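PDB 1K1A: B-cell lymphoma 3 protein from Homo sapiens, which regulates transcription of NF-kappa-B target genes, holding the p50 subunit back from the nucleus when cytoplasmic and acting as a transcriptional activator when nuclear. Local coordinates for residues T11-I15 with L39-N43; L22-H26 with S60-L65; A53-P59 with H89-C94; A119-A123 with V132-L136; V166-L170 with T201-S205. All blocks are in the same frame, centred on the assembly; numbering follows the deposited sequence.

Interaction 1. Residues T11-I15 with L39-N43; sequences TPLHI and LDIYN
His-14 meets the loop 39-43 with its imidazole ring. CG stands anti to the carbonyl carbon (chi1 -67°), which carries the ring out to the loop. NE2 gives a weak hydrogen bond to the backbone O of Ile-41, 2.9 Å away. The N-H...O angle of 123° makes this bond strongly bent. The carbonyl lies at the ring edge, near the ring plane. One ring face is taken by Asn-43, whose CB stands 4.2 Å from the centroid of the His-14 ring in a CH-pi contact. The amide of Asn-43 is turned 24° from the ring plane. Beside the ring, CG2 of Thr-11, the N-cap residue of helix 12-18, touches CB of Asn-43 at 4.1 Å. At the other end of the loop, CD2 of Leu-13 meets CD2 of Leu-39 at 4.2 Å.

Neighbours outside the two segments hold several of these groups. The Asn-43 amide is bonded to Leu-45 N at OD1 and to Gln-47 OE1 at ND2. Phe-32 of helix 22-34 packs on Leu-13, Leu-39 and Ile-41, and Pro-49 and Leu-52 of helix 49-55 touch His-14. With an alanine here the Ile-41 carbonyl would probably lose this donor, and Asn-43 CB the ring face beneath it. A single bent, weak bond gives little directional hold, so the ring's place depends largely on its packing.

Interaction 2. Residues L22-H26 with S60-L65; sequences LPAVH and SVVRLL
Leu-64 is the main bump of this contact. Its isobutyl group projects from helix 60-65 into a hollow on helix 22-26 formed by Leu-22, Val-25 and His-26. CD1 of Leu-64 lies 4.0 Å from CD1 of Leu-22 and 3.9 Å from CG1 of Val-25. The outer wall of the hollow is the His-26 ring, which offers its edge: ND1 is 3.6 Å from Leu-64 CD1. With CG anti to the backbone N (chi1 179°) and chi2 also extended, Leu-64 reaches straight across.

Leu-22 returns the fit. Its CD1 settles against CG2 of Val-61, at 3.8 Å, and beside Leu-64, sliding past both in the opposite direction. CG1 of Val-25 fills the next dent, with Val-61, Leu-64 and Leu-65 around it. Val-61 and Leu-64 are modelled in two conformers, so this fit is partly uncertain.

The two short helix segments run nearly parallel, 9° apart, with axes 10.6 Å from each other. They belong to the first and second ankyrin repeats. Val-17 of helix 12-18 packs on Val-25 and Val-61. No hydrogen bond crosses, so the two repeats are held here mainly by the fit of aliphatic groups, with the His-26 ring edge at the exposed margin.

Interaction 3. Residues A53-P59 with H89-C94; sequences AVITTLP and HRSPTC
The end of helix 49-55 and its turn run beside the turn before helix 92-101. Pro-59 and Cys-94 come close, their CA atoms 4.7 Å apart. Thr-57 has positive phi (63°) and closes a Schellman motif, with Leu-58 N bonded to Ala-53 O and Thr-57 N to Val-54 O. Arg-90 holds the equivalent C-prime position in the other segment. Ser-91 then caps the next helix, its OG accepting a weak bond from Cys-94 N.

Cys-94 lays its SG against this turn. The sulfur is 3.8 Å from both Thr-57 CA and Leu-58 N, and 4.0 Å from Pro-59 CD.

At the other end, the His-89 ring, its CG anti to the carbonyl carbon (chi1 -77°), turns a face to Ile-55. CA of Ile-55 sits over the ring centre, 4.2 Å from the centroid, and Ile-55 CG1 lies 3.6 Å from His-89 NE2. A water joins His-89 ND1 to the Ile-55 carbonyl, the latter weakly. A serine in place of His-89 would probably uncover the Ile-55 backbone and leave the water without its ring-nitrogen partner.

Schellman-ended helices followed by a short turn into the next helix recur in ANK 2 and ANK 3, as expected of ankyrin repeats.

Interaction 4. Residues A119-A123 with V132-L136; sequences ALHVA and VQLLL
Leu-135 sends its CD1 methyl into the surface of helix 119-126. There it lies 3.7 Å from Leu-120 CA and 3.8 Å from both Ala-119 O and Ala-123 CB. The leucine starts with CG anti to the carbonyl carbon (chi1 -72°), then extends, which brings CD1 over the small side chains of Ala-119 and Ala-123.

Leu-120 answers from the opposite helix with a different shape. Its CG stands anti to the backbone N, and the chi2 of 56° aims CD1 and CD2 at different partners. CD1 goes to CG1 of Val-132 at 4.0 Å, while CD2 goes to CD2 of Leu-136 at 3.8 Å. Both valine and leucine are crossed at about a right angle. Val-132 divides its own branches in the same manner: CG1 serves Leu-120, and CG2 presses on Ala-123 CB at 3.7 Å.

The segments run antiparallel, with an axis crossing of -161° and a closest approach of 9.7 Å. They are the two helices of ANK 4. Cys-87 of helix 82-88 touches Ala-123 and Leu-135, while Pro-153 of helix 153-159 touches Leu-120. The contact is wholly hydrophobic in its side chains. It forms part of the buried packing between the two helices of one repeat, with alanines on one admitting a leucine from the other.

Interaction 5. Residues V166-L170 with T201-S205; sequences VQLLL and TLVRS
Leu-170 leaves helix 163-171 toward helix 196-204, and its path tells most of this contact. CB points at the other segment, but it and CG approach Ser-205 OG only at the limit of contact. CG is anti to the carbonyl carbon (chi1 -69°), and chi2 is extended, so the CD1 branch is carried onward to the other helix. CD2 comes no nearer to that segment than the CB of Ser-205, again at the limit. The close contacts fall on CD1. This methyl lies 3.5 Å from OG of Ser-205 and 3.8 Å from CG2 of Thr-201, with CD2 of Leu-202 more distant at 4.3 Å. Leu-154 and Val-176 also pack on Leu-170.

The hydroxyl that CD1 meets is already engaged. Ser-205 OG donates to the Thr-201 carbonyl, at 2.9 Å from its O, tilted 32° from the carbonyl plane. This bond folds the serine back on the last turn of its own helix.

Thr-201 splits its branches between two partners. CG2 turns inward to Leu-170 and to CG1 of Val-166, 4.0 Å away. OG1 lies toward Gln-167, whose NE2 comes only to 3.8 Å, and it makes a weak hydrogen bond to Pro-197 O instead. Deeper in, Val-166 CG1 also meets Leu-202 CD2, and Leu-202 rests on Ala-186, Leu-187 and Ala-190 of helix 186-193.

The two segments come from the second helices of ANK 5 and ANK 6. Such side-by-side packing of equivalent helices in successive repeats is characteristic of the ankyrin repeat stack.

The five contacts follow the stack of repeats along the chain. Interaction 4 is the buried one, its centre about 4 Å from the centre of the chain, and joins two helices of a single repeat. The others are partly buried. Interactions 2 and 5 both pair second helices of neighbouring repeats, the first by aliphatic groups and the other with hydroxyls added. Interactions 1 and 3 involve loops and turns, and there histidines and backbone carbonyls enter. Neighbours touch: Leu-13 packs on the Val-25 carbonyl between interactions 1 and 2, Val-62 on Ala-53 between 2 and 3, Pro-92 on Leu-134 between 3 and 4, and Val-132 on Leu-168 between 4 and 5.

Interaction 1. Residues T11-I15 with L39-N43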
# COMPACT_ATOMS: atom_id res chain seq x y z
N THR A 11 27.11 -13.21 -0.40
CA THR A 11 25.97 -12.87 0.43
C THR A 11 25.33 -14.12 1.00
O THR A 11 24.28 -14.57 0.53
CB THR A 11 24.92 -12.11 -0.40
OG1 THR A 11 24.84 -12.68 -1.70
CG2 THR A 11 25.25 -10.63 -0.57
N PRO A 12 25.97 -14.69 2.01
CA PRO A 12 25.52 -15.95 2.62
C PRO A 12 24.15 -15.82 3.28
O PRO A 12 23.35 -16.76 3.20
CB PRO A 12 26.60 -16.23 3.67
CG PRO A 12 27.16 -14.88 3.97
CD PRO A 12 27.20 -14.18 2.65
N LEU A 13 23.88 -14.69 3.92
CA LEU A 13 22.60 -14.50 4.58
C LEU A 13 21.50 -14.35 3.55
O LEU A 13 20.40 -14.87 3.72
CB LEU A 13 22.65 -13.29 5.52
CG LEU A 13 21.46 -13.08 6.46
CD1 LEU A 13 21.11 -14.36 7.21
CD2 LEU A 13 21.76 -11.94 7.45
N HIS A 14 21.79 -13.64 2.46
CA HIS A 14 20.82 -13.49 1.39
C HIS A 14 20.44 -14.87 0.86
O HIS A 14 19.27 -15.17 0.68
CB HIS A 14 21.37 -12.63 0.26
CG HIS A 14 21.60 -11.20 0.64
ND1 HIS A 14 20.79 -10.18 0.22
CD2 HIS A 14 22.56 -10.63 1.41
CE1 HIS A 14 21.22 -9.03 0.72
NE2 HIS A 14 22.30 -9.28 1.43
N ILE A 15 21.45 -15.70 0.63
CA ILE A 15 21.24 -17.06 0.12
C ILE A 15 20.41 -17.92 1.06
O ILE A 15 19.47 -18.59 0.63
CB ILE A 15 22.60 -17.75 -0.13
CG1 ILE A 15 23.44 -16.96 -1.13
CG2 ILE A 15 22.39 -19.19 -0.56
CD1 ILE A 15 22.81 -16.80 -2.49
N LEU A 39 22.79 -6.32 9.81
CA LEU A 39 21.94 -7.31 9.16
C LEU A 39 21.36 -6.72 7.89
O LEU A 39 20.91 -7.44 7.00
CB LEU A 39 20.80 -7.73 10.08
CG LEU A 39 21.17 -8.52 11.33
CD1 LEU A 39 19.90 -8.98 12.03
CD2 LEU A 39 22.03 -9.70 10.95
N ASP A 40 21.34 -5.39 7.81
CA ASP A 40 20.81 -4.71 6.64
C ASP A 40 21.91 -4.47 5.61
O ASP A 40 22.26 -3.32 5.33
CB ASP A 40 20.15 -3.39 7.04
CG ASP A 40 18.83 -3.61 7.75
OD1 ASP A 40 18.10 -4.56 7.40
OD2 ASP A 40 18.43 -2.87 8.68
N ILE A 41 22.45 -5.56 5.08
CA ILE A 41 23.48 -5.50 4.07
C ILE A 41 22.86 -5.70 2.69
O ILE A 41 22.05 -6.60 2.49
CB ILE A 41 24.56 -6.57 4.32
CG1 ILE A 41 23.93 -7.92 4.67
CG2 ILE A 41 25.48 -6.12 5.45
CD1 ILE A 41 23.90 -8.21 6.14
N TYR A 42 23.23 -4.85 1.76
CA TYR A 42 22.68 -4.89 0.42
C TYR A 42 23.45 -5.82 -0.52
O TYR A 42 24.67 -5.91 -0.45
CB TYR A 42 22.70 -3.49 -0.17
CG TYR A 42 21.68 -2.53 0.41
CD1 TYR A 42 20.33 -2.70 0.16
CD2 TYR A 42 22.08 -1.43 1.17
CE1 TYR A 42 19.38 -1.81 0.67
CE2 TYR A 42 21.14 -0.53 1.68
CZ TYR A 42 19.79 -0.74 1.42
OH TYR A 42 18.85 0.14 1.91
N ASN A 43 22.72 -6.52 -1.40
CA ASN A 43 23.34 -7.21 -2.53
C ASN A 43 23.38 -6.21 -3.69
O ASN A 43 23.09 -5.03 -3.50
CB ASN A 43 22.59 -8.51 -2.89
CG ASN A 43 21.15 -8.25 -3.35
OD1 ASN A 43 20.78 -7.11 -3.60
ND2 ASN A 43 20.35 -9.30 -3.45

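Interaction 2. Residues L22-H26 with S60-L65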
# COMPACT_ATOMS: atom_id res chain seq x y z
N LEU A 22 15.67 -21.64 7.58
CA LEU A 22 15.58 -20.88 8.83
C LEU A 22 16.73 -21.14 9.81
O LEU A 22 17.29 -20.20 10.36
CB LEU A 22 14.21 -21.10 9.51
CG LEU A 22 13.87 -20.29 10.76
CD1 LEU A 22 13.74 -18.82 10.45
CD2 LEU A 22 12.58 -20.79 11.39
N PRO A 23 17.09 -22.41 10.03
CA PRO A 23 18.22 -22.74 10.91
C PRO A 23 19.52 -22.05 10.47
O PRO A 23 20.24 -21.54 11.34
CB PRO A 23 18.34 -24.26 10.77
CG PRO A 23 16.98 -24.72 10.39
CD PRO A 23 16.41 -23.61 9.52
N ALA A 24 19.81 -22.02 9.17
CA ALA A 24 21.02 -21.36 8.68
C ALA A 24 20.94 -19.85 8.92
O ALA A 24 21.94 -19.21 9.29
CB ALA A 24 21.25 -21.66 7.20
N VAL A 25 19.75 -19.29 8.74
CA VAL A 25 19.55 -17.86 8.98
C VAL A 25 19.87 -17.52 10.42
O VAL A 25 20.60 -16.56 10.70
CB VAL A 25 18.10 -17.45 8.67
CG1 VAL A 25 17.82 -16.03 9.17
CG2 VAL A 25 17.84 -17.56 7.18
N HIS A 26 19.33 -18.31 11.34
CA HIS A 26 19.57 -18.11 12.76
C HIS A 26 21.07 -18.16 13.05
O HIS A 26 21.62 -17.27 13.72
CB HIS A 26 18.84 -19.18 13.57
CG HIS A 26 18.60 -18.80 15.00
ND1 HIS A 26 17.44 -18.19 15.41
CD2 HIS A 26 19.35 -18.98 16.11
CE1 HIS A 26 17.50 -17.98 16.72
NE2 HIS A 26 18.65 -18.46 17.17
N SER A 60 8.16 -16.45 9.09
CA SER A 60 9.02 -16.80 10.23
C SER A 60 10.40 -16.15 10.15
O SER A 60 10.99 -15.80 11.17
CB SER A 60 9.18 -18.31 10.35
OG SER A 60 7.97 -18.92 10.74
N VAL A 61 10.93 -16.03 8.93
CA VAL A 61 12.22 -15.39 8.73
C VAL A 61 12.11 -13.88 8.96
O VAL A 61 13.00 -13.26 9.55
CB VAL A 61 12.78 -15.71 7.34
CG1 VAL A 61 14.18 -15.11 7.17
CG2 VAL A 61 12.81 -17.22 7.13
N VAL A 62 11.01 -13.31 8.49
CA VAL A 62 10.75 -11.89 8.69
C VAL A 62 10.80 -11.57 10.19
O VAL A 62 11.45 -10.61 10.62
CB VAL A 62 9.37 -11.49 8.15
CG1 VAL A 62 8.98 -10.08 8.62
CG2 VAL A 62 9.33 -11.58 6.61
N ARG A 63 10.11 -12.38 10.98
CA ARG A 63 10.06 -12.21 12.44
C ARG A 63 11.44 -12.28 13.09
O ARG A 63 11.77 -11.47 13.96
CB ARG A 63 9.16 -13.28 13.07
CG ARG A 63 7.65 -13.09 12.84
CD ARG A 63 6.75 -14.02 13.67
NE ARG A 63 5.35 -13.95 13.25
CZ ARG A 63 4.45 -13.12 13.78
NH1 ARG A 63 4.81 -12.29 14.75
NH2 ARG A 63 3.20 -13.11 13.34
N LEU A 64 12.22 -13.28 12.71
CA LEU A 64 13.57 -13.47 13.25
C LEU A 64 14.44 -12.26 12.95
O LEU A 64 15.09 -11.71 13.84
CB LEU A 64 14.22 -14.73 12.67
CG LEU A 64 15.65 -15.07 13.10
CD1 LEU A 64 16.05 -16.46 12.62
CD2 LEU A 64 16.65 -14.03 12.60
N LEU A 65 14.44 -11.84 11.69
CA LEU A 65 15.28 -10.73 11.25
C LEU A 65 14.90 -9.41 11.91
O LEU A 65 15.76 -8.67 12.37
CB LEU A 65 15.24 -10.58 9.72
CG LEU A 65 15.96 -11.68 8.91
CD1 LEU A 65 15.76 -11.44 7.42
CD2 LEU A 65 17.44 -11.72 9.23

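Interaction 3. Residues A53-P59 with H89-C94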
# COMPACT_ATOMS: atom_id res chain seq x y z
N ALA A 53 13.21 -11.88 2.46
CA ALA A 53 12.31 -12.70 3.27
C ALA A 53 10.86 -12.40 2.91
O ALA A 53 10.03 -13.31 2.88
CB ALA A 53 12.55 -12.47 4.74
N VAL A 54 10.55 -11.13 2.64
CA VAL A 54 9.20 -10.74 2.27
C VAL A 54 8.90 -11.19 0.84
O VAL A 54 7.82 -11.72 0.55
CB VAL A 54 9.02 -9.22 2.36
CG1 VAL A 54 7.66 -8.81 1.79
CG2 VAL A 54 9.18 -8.75 3.80
N ILE A 55 9.86 -10.99 -0.04
CA ILE A 55 9.71 -11.38 -1.44
C ILE A 55 9.54 -12.90 -1.59
O ILE A 55 8.81 -13.36 -2.46
CB ILE A 55 10.92 -10.88 -2.26
CG1 ILE A 55 10.82 -9.38 -2.54
CG2 ILE A 55 11.06 -11.67 -3.56
CD1 ILE A 55 12.16 -8.70 -2.78
N THR A 56 10.21 -13.67 -0.73
CA THR A 56 10.12 -15.13 -0.78
C THR A 56 8.87 -15.63 -0.05
O THR A 56 8.50 -16.80 -0.18
CB THR A 56 11.38 -15.79 -0.13
OG1 THR A 56 12.58 -15.28 -0.72
CG2 THR A 56 11.44 -17.28 -0.46
N THR A 57 8.21 -14.73 0.67
CA THR A 57 7.06 -15.05 1.54
C THR A 57 7.41 -16.01 2.68
O THR A 57 6.85 -17.10 2.79
CB THR A 57 5.83 -15.55 0.74
OG1 THR A 57 6.09 -16.84 0.17
CG2 THR A 57 5.58 -14.65 -0.46
N LEU A 58 8.32 -15.58 3.54
CA LEU A 58 8.75 -16.38 4.69
C LEU A 58 8.50 -15.60 5.98
O LEU A 58 9.43 -15.00 6.54
CB LEU A 58 10.23 -16.70 4.56
CG LEU A 58 10.63 -17.56 3.37
CD1 LEU A 58 12.15 -17.53 3.17
CD2 LEU A 58 10.14 -19.00 3.58
N PRO A 59 7.27 -15.62 6.47
CA PRO A 59 6.91 -14.87 7.68
C PRO A 59 7.79 -15.18 8.90
O PRO A 59 8.16 -14.27 9.64
CB PRO A 59 5.45 -15.27 7.92
CG PRO A 59 5.28 -16.55 7.15
CD PRO A 59 6.12 -16.38 5.93
N HIS A 89 3.35 -7.96 -2.97
CA HIS A 89 3.37 -9.42 -3.08
C HIS A 89 2.13 -10.06 -2.48
O HIS A 89 2.09 -11.27 -2.26
CB HIS A 89 4.63 -10.01 -2.45
CG HIS A 89 5.85 -9.87 -3.30
ND1 HIS A 89 6.29 -10.86 -4.16
CD2 HIS A 89 6.74 -8.85 -3.44
CE1 HIS A 89 7.38 -10.46 -4.78
NE2 HIS A 89 7.67 -9.24 -4.36
N ARG A 90 1.11 -9.24 -2.23
CA ARG A 90 -0.16 -9.72 -1.69
C ARG A 90 0.03 -10.71 -0.53
O ARG A 90 -0.58 -11.78 -0.52
CB ARG A 90 -0.99 -10.39 -2.79
CG ARG A 90 -1.23 -9.53 -4.04
CD ARG A 90 -2.03 -10.25 -5.12
NE ARG A 90 -2.49 -9.36 -6.19
CZ ARG A 90 -1.82 -9.12 -7.31
NH1 ARG A 90 -0.65 -9.69 -7.52
NH2 ARG A 90 -2.32 -8.30 -8.22
N SER A 91 0.84 -10.34 0.46
CA SER A 91 1.18 -11.25 1.55
C SER A 91 0.81 -10.69 2.90
O SER A 91 1.64 -10.09 3.58
CB SER A 91 2.68 -11.58 1.51
OG SER A 91 3.02 -12.51 2.52
N PRO A 92 -0.44 -10.90 3.29
CA PRO A 92 -0.92 -10.46 4.60
C PRO A 92 -0.14 -11.08 5.77
O PRO A 92 -0.02 -10.44 6.81
CB PRO A 92 -2.37 -10.98 4.63
CG PRO A 92 -2.73 -11.19 3.21
CD PRO A 92 -1.49 -11.54 2.49
N THR A 93 0.36 -12.30 5.61
CA THR A 93 1.09 -12.94 6.71
C THR A 93 2.44 -12.29 6.93
O THR A 93 2.88 -12.14 8.07
CB THR A 93 1.23 -14.46 6.50
OG1 THR A 93 1.85 -14.71 5.24
CG2 THR A 93 -0.14 -15.10 6.37
N CYS A 94 3.12 -11.91 5.85
CA CYS A 94 4.40 -11.22 6.00
C CYS A 94 4.18 -9.82 6.56
O CYS A 94 4.97 -9.33 7.36
CB CYS A 94 5.15 -11.16 4.67
SG CYS A 94 6.01 -12.70 4.27
O HOH W 1 5.68 -13.58 -3.88

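Interaction 4. Residues A119-A123 with V132-L136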
# COMPACT_ATOMS: atom_id res chain seq x y z
N ALA A 119 2.25 2.28 1.20
CA ALA A 119 1.89 0.87 1.19
C ALA A 119 0.39 0.70 0.91
O ALA A 119 -0.00 -0.22 0.20
CB ALA A 119 2.27 0.23 2.50
N LEU A 120 -0.43 1.58 1.47
CA LEU A 120 -1.88 1.53 1.25
C LEU A 120 -2.25 1.69 -0.23
O LEU A 120 -3.12 0.97 -0.74
CB LEU A 120 -2.61 2.56 2.12
CG LEU A 120 -4.13 2.57 1.99
CD1 LEU A 120 -4.67 1.17 2.29
CD2 LEU A 120 -4.75 3.60 2.92
N HIS A 121 -1.61 2.63 -0.92
CA HIS A 121 -1.84 2.81 -2.36
C HIS A 121 -1.53 1.51 -3.10
O HIS A 121 -2.32 1.06 -3.93
CB HIS A 121 -0.97 3.93 -2.94
CG HIS A 121 -1.36 5.31 -2.51
ND1 HIS A 121 -2.52 5.92 -2.95
CD2 HIS A 121 -0.74 6.20 -1.71
CE1 HIS A 121 -2.59 7.13 -2.42
NE2 HIS A 121 -1.53 7.32 -1.66
N VAL A 122 -0.37 0.93 -2.82
CA VAL A 122 0.04 -0.33 -3.43
C VAL A 122 -0.99 -1.44 -3.16
O VAL A 122 -1.41 -2.15 -4.07
CB VAL A 122 1.42 -0.78 -2.93
CG1 VAL A 122 1.75 -2.17 -3.46
CG2 VAL A 122 2.50 0.22 -3.36
N ALA A 123 -1.40 -1.57 -1.90
CA ALA A 123 -2.35 -2.61 -1.54
C ALA A 123 -3.69 -2.45 -2.28
O ALA A 123 -4.26 -3.44 -2.77
CB ALA A 123 -2.58 -2.62 -0.02
N VAL A 132 -5.16 -4.47 2.70
CA VAL A 132 -5.76 -3.17 2.91
C VAL A 132 -6.33 -3.09 4.33
O VAL A 132 -6.03 -2.16 5.07
CB VAL A 132 -6.87 -2.85 1.86
CG1 VAL A 132 -7.62 -1.58 2.22
CG2 VAL A 132 -6.25 -2.72 0.47
N GLN A 133 -7.11 -4.09 4.71
CA GLN A 133 -7.71 -4.11 6.03
C GLN A 133 -6.68 -4.01 7.14
O GLN A 133 -6.82 -3.20 8.05
CB GLN A 133 -8.57 -5.36 6.25
CG GLN A 133 -9.40 -5.29 7.53
CD GLN A 133 -10.35 -6.45 7.70
OE1 GLN A 133 -11.17 -6.73 6.82
NE2 GLN A 133 -10.27 -7.13 8.84
N LEU A 134 -5.64 -4.82 7.07
CA LEU A 134 -4.64 -4.83 8.12
C LEU A 134 -3.91 -3.49 8.22
O LEU A 134 -3.72 -2.97 9.31
CB LEU A 134 -3.64 -5.97 7.90
CG LEU A 134 -2.52 -6.12 8.91
CD1 LEU A 134 -3.10 -6.30 10.32
CD2 LEU A 134 -1.62 -7.29 8.51
N LEU A 135 -3.50 -2.92 7.08
CA LEU A 135 -2.86 -1.61 7.08
C LEU A 135 -3.74 -0.58 7.81
O LEU A 135 -3.27 0.18 8.64
CB LEU A 135 -2.59 -1.14 5.65
CG LEU A 135 -1.47 -1.87 4.90
CD1 LEU A 135 -1.48 -1.48 3.45
CD2 LEU A 135 -0.10 -1.59 5.53
N LEU A 136 -5.03 -0.57 7.48
CA LEU A 136 -5.96 0.38 8.07
C LEU A 136 -6.16 0.16 9.57
O LEU A 136 -6.34 1.11 10.33
CB LEU A 136 -7.30 0.34 7.34
CG LEU A 136 -7.25 0.82 5.88
CD1 LEU A 136 -8.58 0.58 5.20
CD2 LEU A 136 -6.85 2.31 5.80

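Interaction 5. Residues V166-L170 with T201-S205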
# COMPACT_ATOMS: atom_id res chain seq x y z
N VAL A 166 -13.72 0.17 -3.17
CA VAL A 166 -14.51 1.36 -2.89
C VAL A 166 -15.36 1.13 -1.65
O VAL A 166 -15.37 1.94 -0.74
CB VAL A 166 -15.40 1.77 -4.10
CG1 VAL A 166 -16.44 2.80 -3.68
CG2 VAL A 166 -14.51 2.33 -5.24
N GLN A 167 -16.04 -0.02 -1.59
CA GLN A 167 -16.85 -0.34 -0.43
C GLN A 167 -16.00 -0.49 0.85
O GLN A 167 -16.38 0.00 1.91
CB GLN A 167 -17.70 -1.59 -0.69
CG GLN A 167 -18.85 -1.33 -1.69
CD GLN A 167 -19.73 -2.55 -1.96
OE1 GLN A 167 -19.35 -3.69 -1.64
NE2 GLN A 167 -20.90 -2.32 -2.56
N LEU A 168 -14.85 -1.13 0.72
CA LEU A 168 -13.97 -1.36 1.86
C LEU A 168 -13.42 -0.05 2.43
O LEU A 168 -13.41 0.15 3.64
CB LEU A 168 -12.82 -2.30 1.47
CG LEU A 168 -11.88 -2.76 2.59
CD1 LEU A 168 -12.68 -3.34 3.77
CD2 LEU A 168 -10.86 -3.77 2.08
N LEU A 169 -12.99 0.85 1.56
CA LEU A 169 -12.44 2.13 2.01
C LEU A 169 -13.49 3.04 2.66
O LEU A 169 -13.21 3.69 3.68
CB LEU A 169 -11.73 2.86 0.86
CG LEU A 169 -10.42 2.22 0.39
CD1 LEU A 169 -10.04 2.70 -1.00
CD2 LEU A 169 -9.28 2.50 1.37
N LEU A 170 -14.69 3.10 2.08
CA LEU A 170 -15.74 3.94 2.64
C LEU A 170 -16.15 3.41 4.00
O LEU A 170 -16.44 4.18 4.92
CB LEU A 170 -16.94 4.00 1.69
CG LEU A 170 -16.70 4.76 0.38
CD1 LEU A 170 -17.87 4.56 -0.58
CD2 LEU A 170 -16.45 6.25 0.61
N THR A 201 -22.98 3.63 -5.11
CA THR A 201 -22.29 3.50 -3.83
C THR A 201 -21.78 4.85 -3.29
O THR A 201 -22.01 5.18 -2.13
CB THR A 201 -21.14 2.48 -3.94
OG1 THR A 201 -21.68 1.15 -3.92
CG2 THR A 201 -20.26 2.52 -2.71
N LEU A 202 -21.10 5.61 -4.14
CA LEU A 202 -20.60 6.93 -3.73
C LEU A 202 -21.72 7.90 -3.30
O LEU A 202 -21.59 8.59 -2.30
CB LEU A 202 -19.76 7.57 -4.85
CG LEU A 202 -18.48 6.84 -5.26
CD1 LEU A 202 -17.93 7.39 -6.58
CD2 LEU A 202 -17.42 6.92 -4.16
N VAL A 203 -22.81 7.95 -4.06
CA VAL A 203 -23.92 8.86 -3.74
C VAL A 203 -24.57 8.51 -2.40
O VAL A 203 -24.85 9.39 -1.59
CB VAL A 203 -25.00 8.87 -4.85
CG1 VAL A 203 -26.25 9.63 -4.38
CG2 VAL A 203 -24.46 9.50 -6.13
N ARG A 204 -24.79 7.23 -2.17
CA ARG A 204 -25.41 6.82 -0.92
C ARG A 204 -24.47 7.08 0.25
O ARG A 204 -24.92 7.24 1.38
CB ARG A 204 -25.78 5.35 -0.96
CG ARG A 204 -27.02 5.07 -1.76
CD ARG A 204 -27.53 3.67 -1.57
NE ARG A 204 -28.75 3.43 -2.32
CZ ARG A 204 -29.33 2.25 -2.43
NH1 ARG A 204 -28.78 1.20 -1.83
NH2 ARG A 204 -30.45 2.11 -3.13
N SER A 205 -23.17 7.12 -0.03
CA SER A 205 -22.17 7.34 1.02
C SER A 205 -21.88 8.81 1.23
O SER A 205 -20.96 9.17 1.97
CB SER A 205 -20.88 6.60 0.69
OG SER A 205 -21.12 5.21 0.68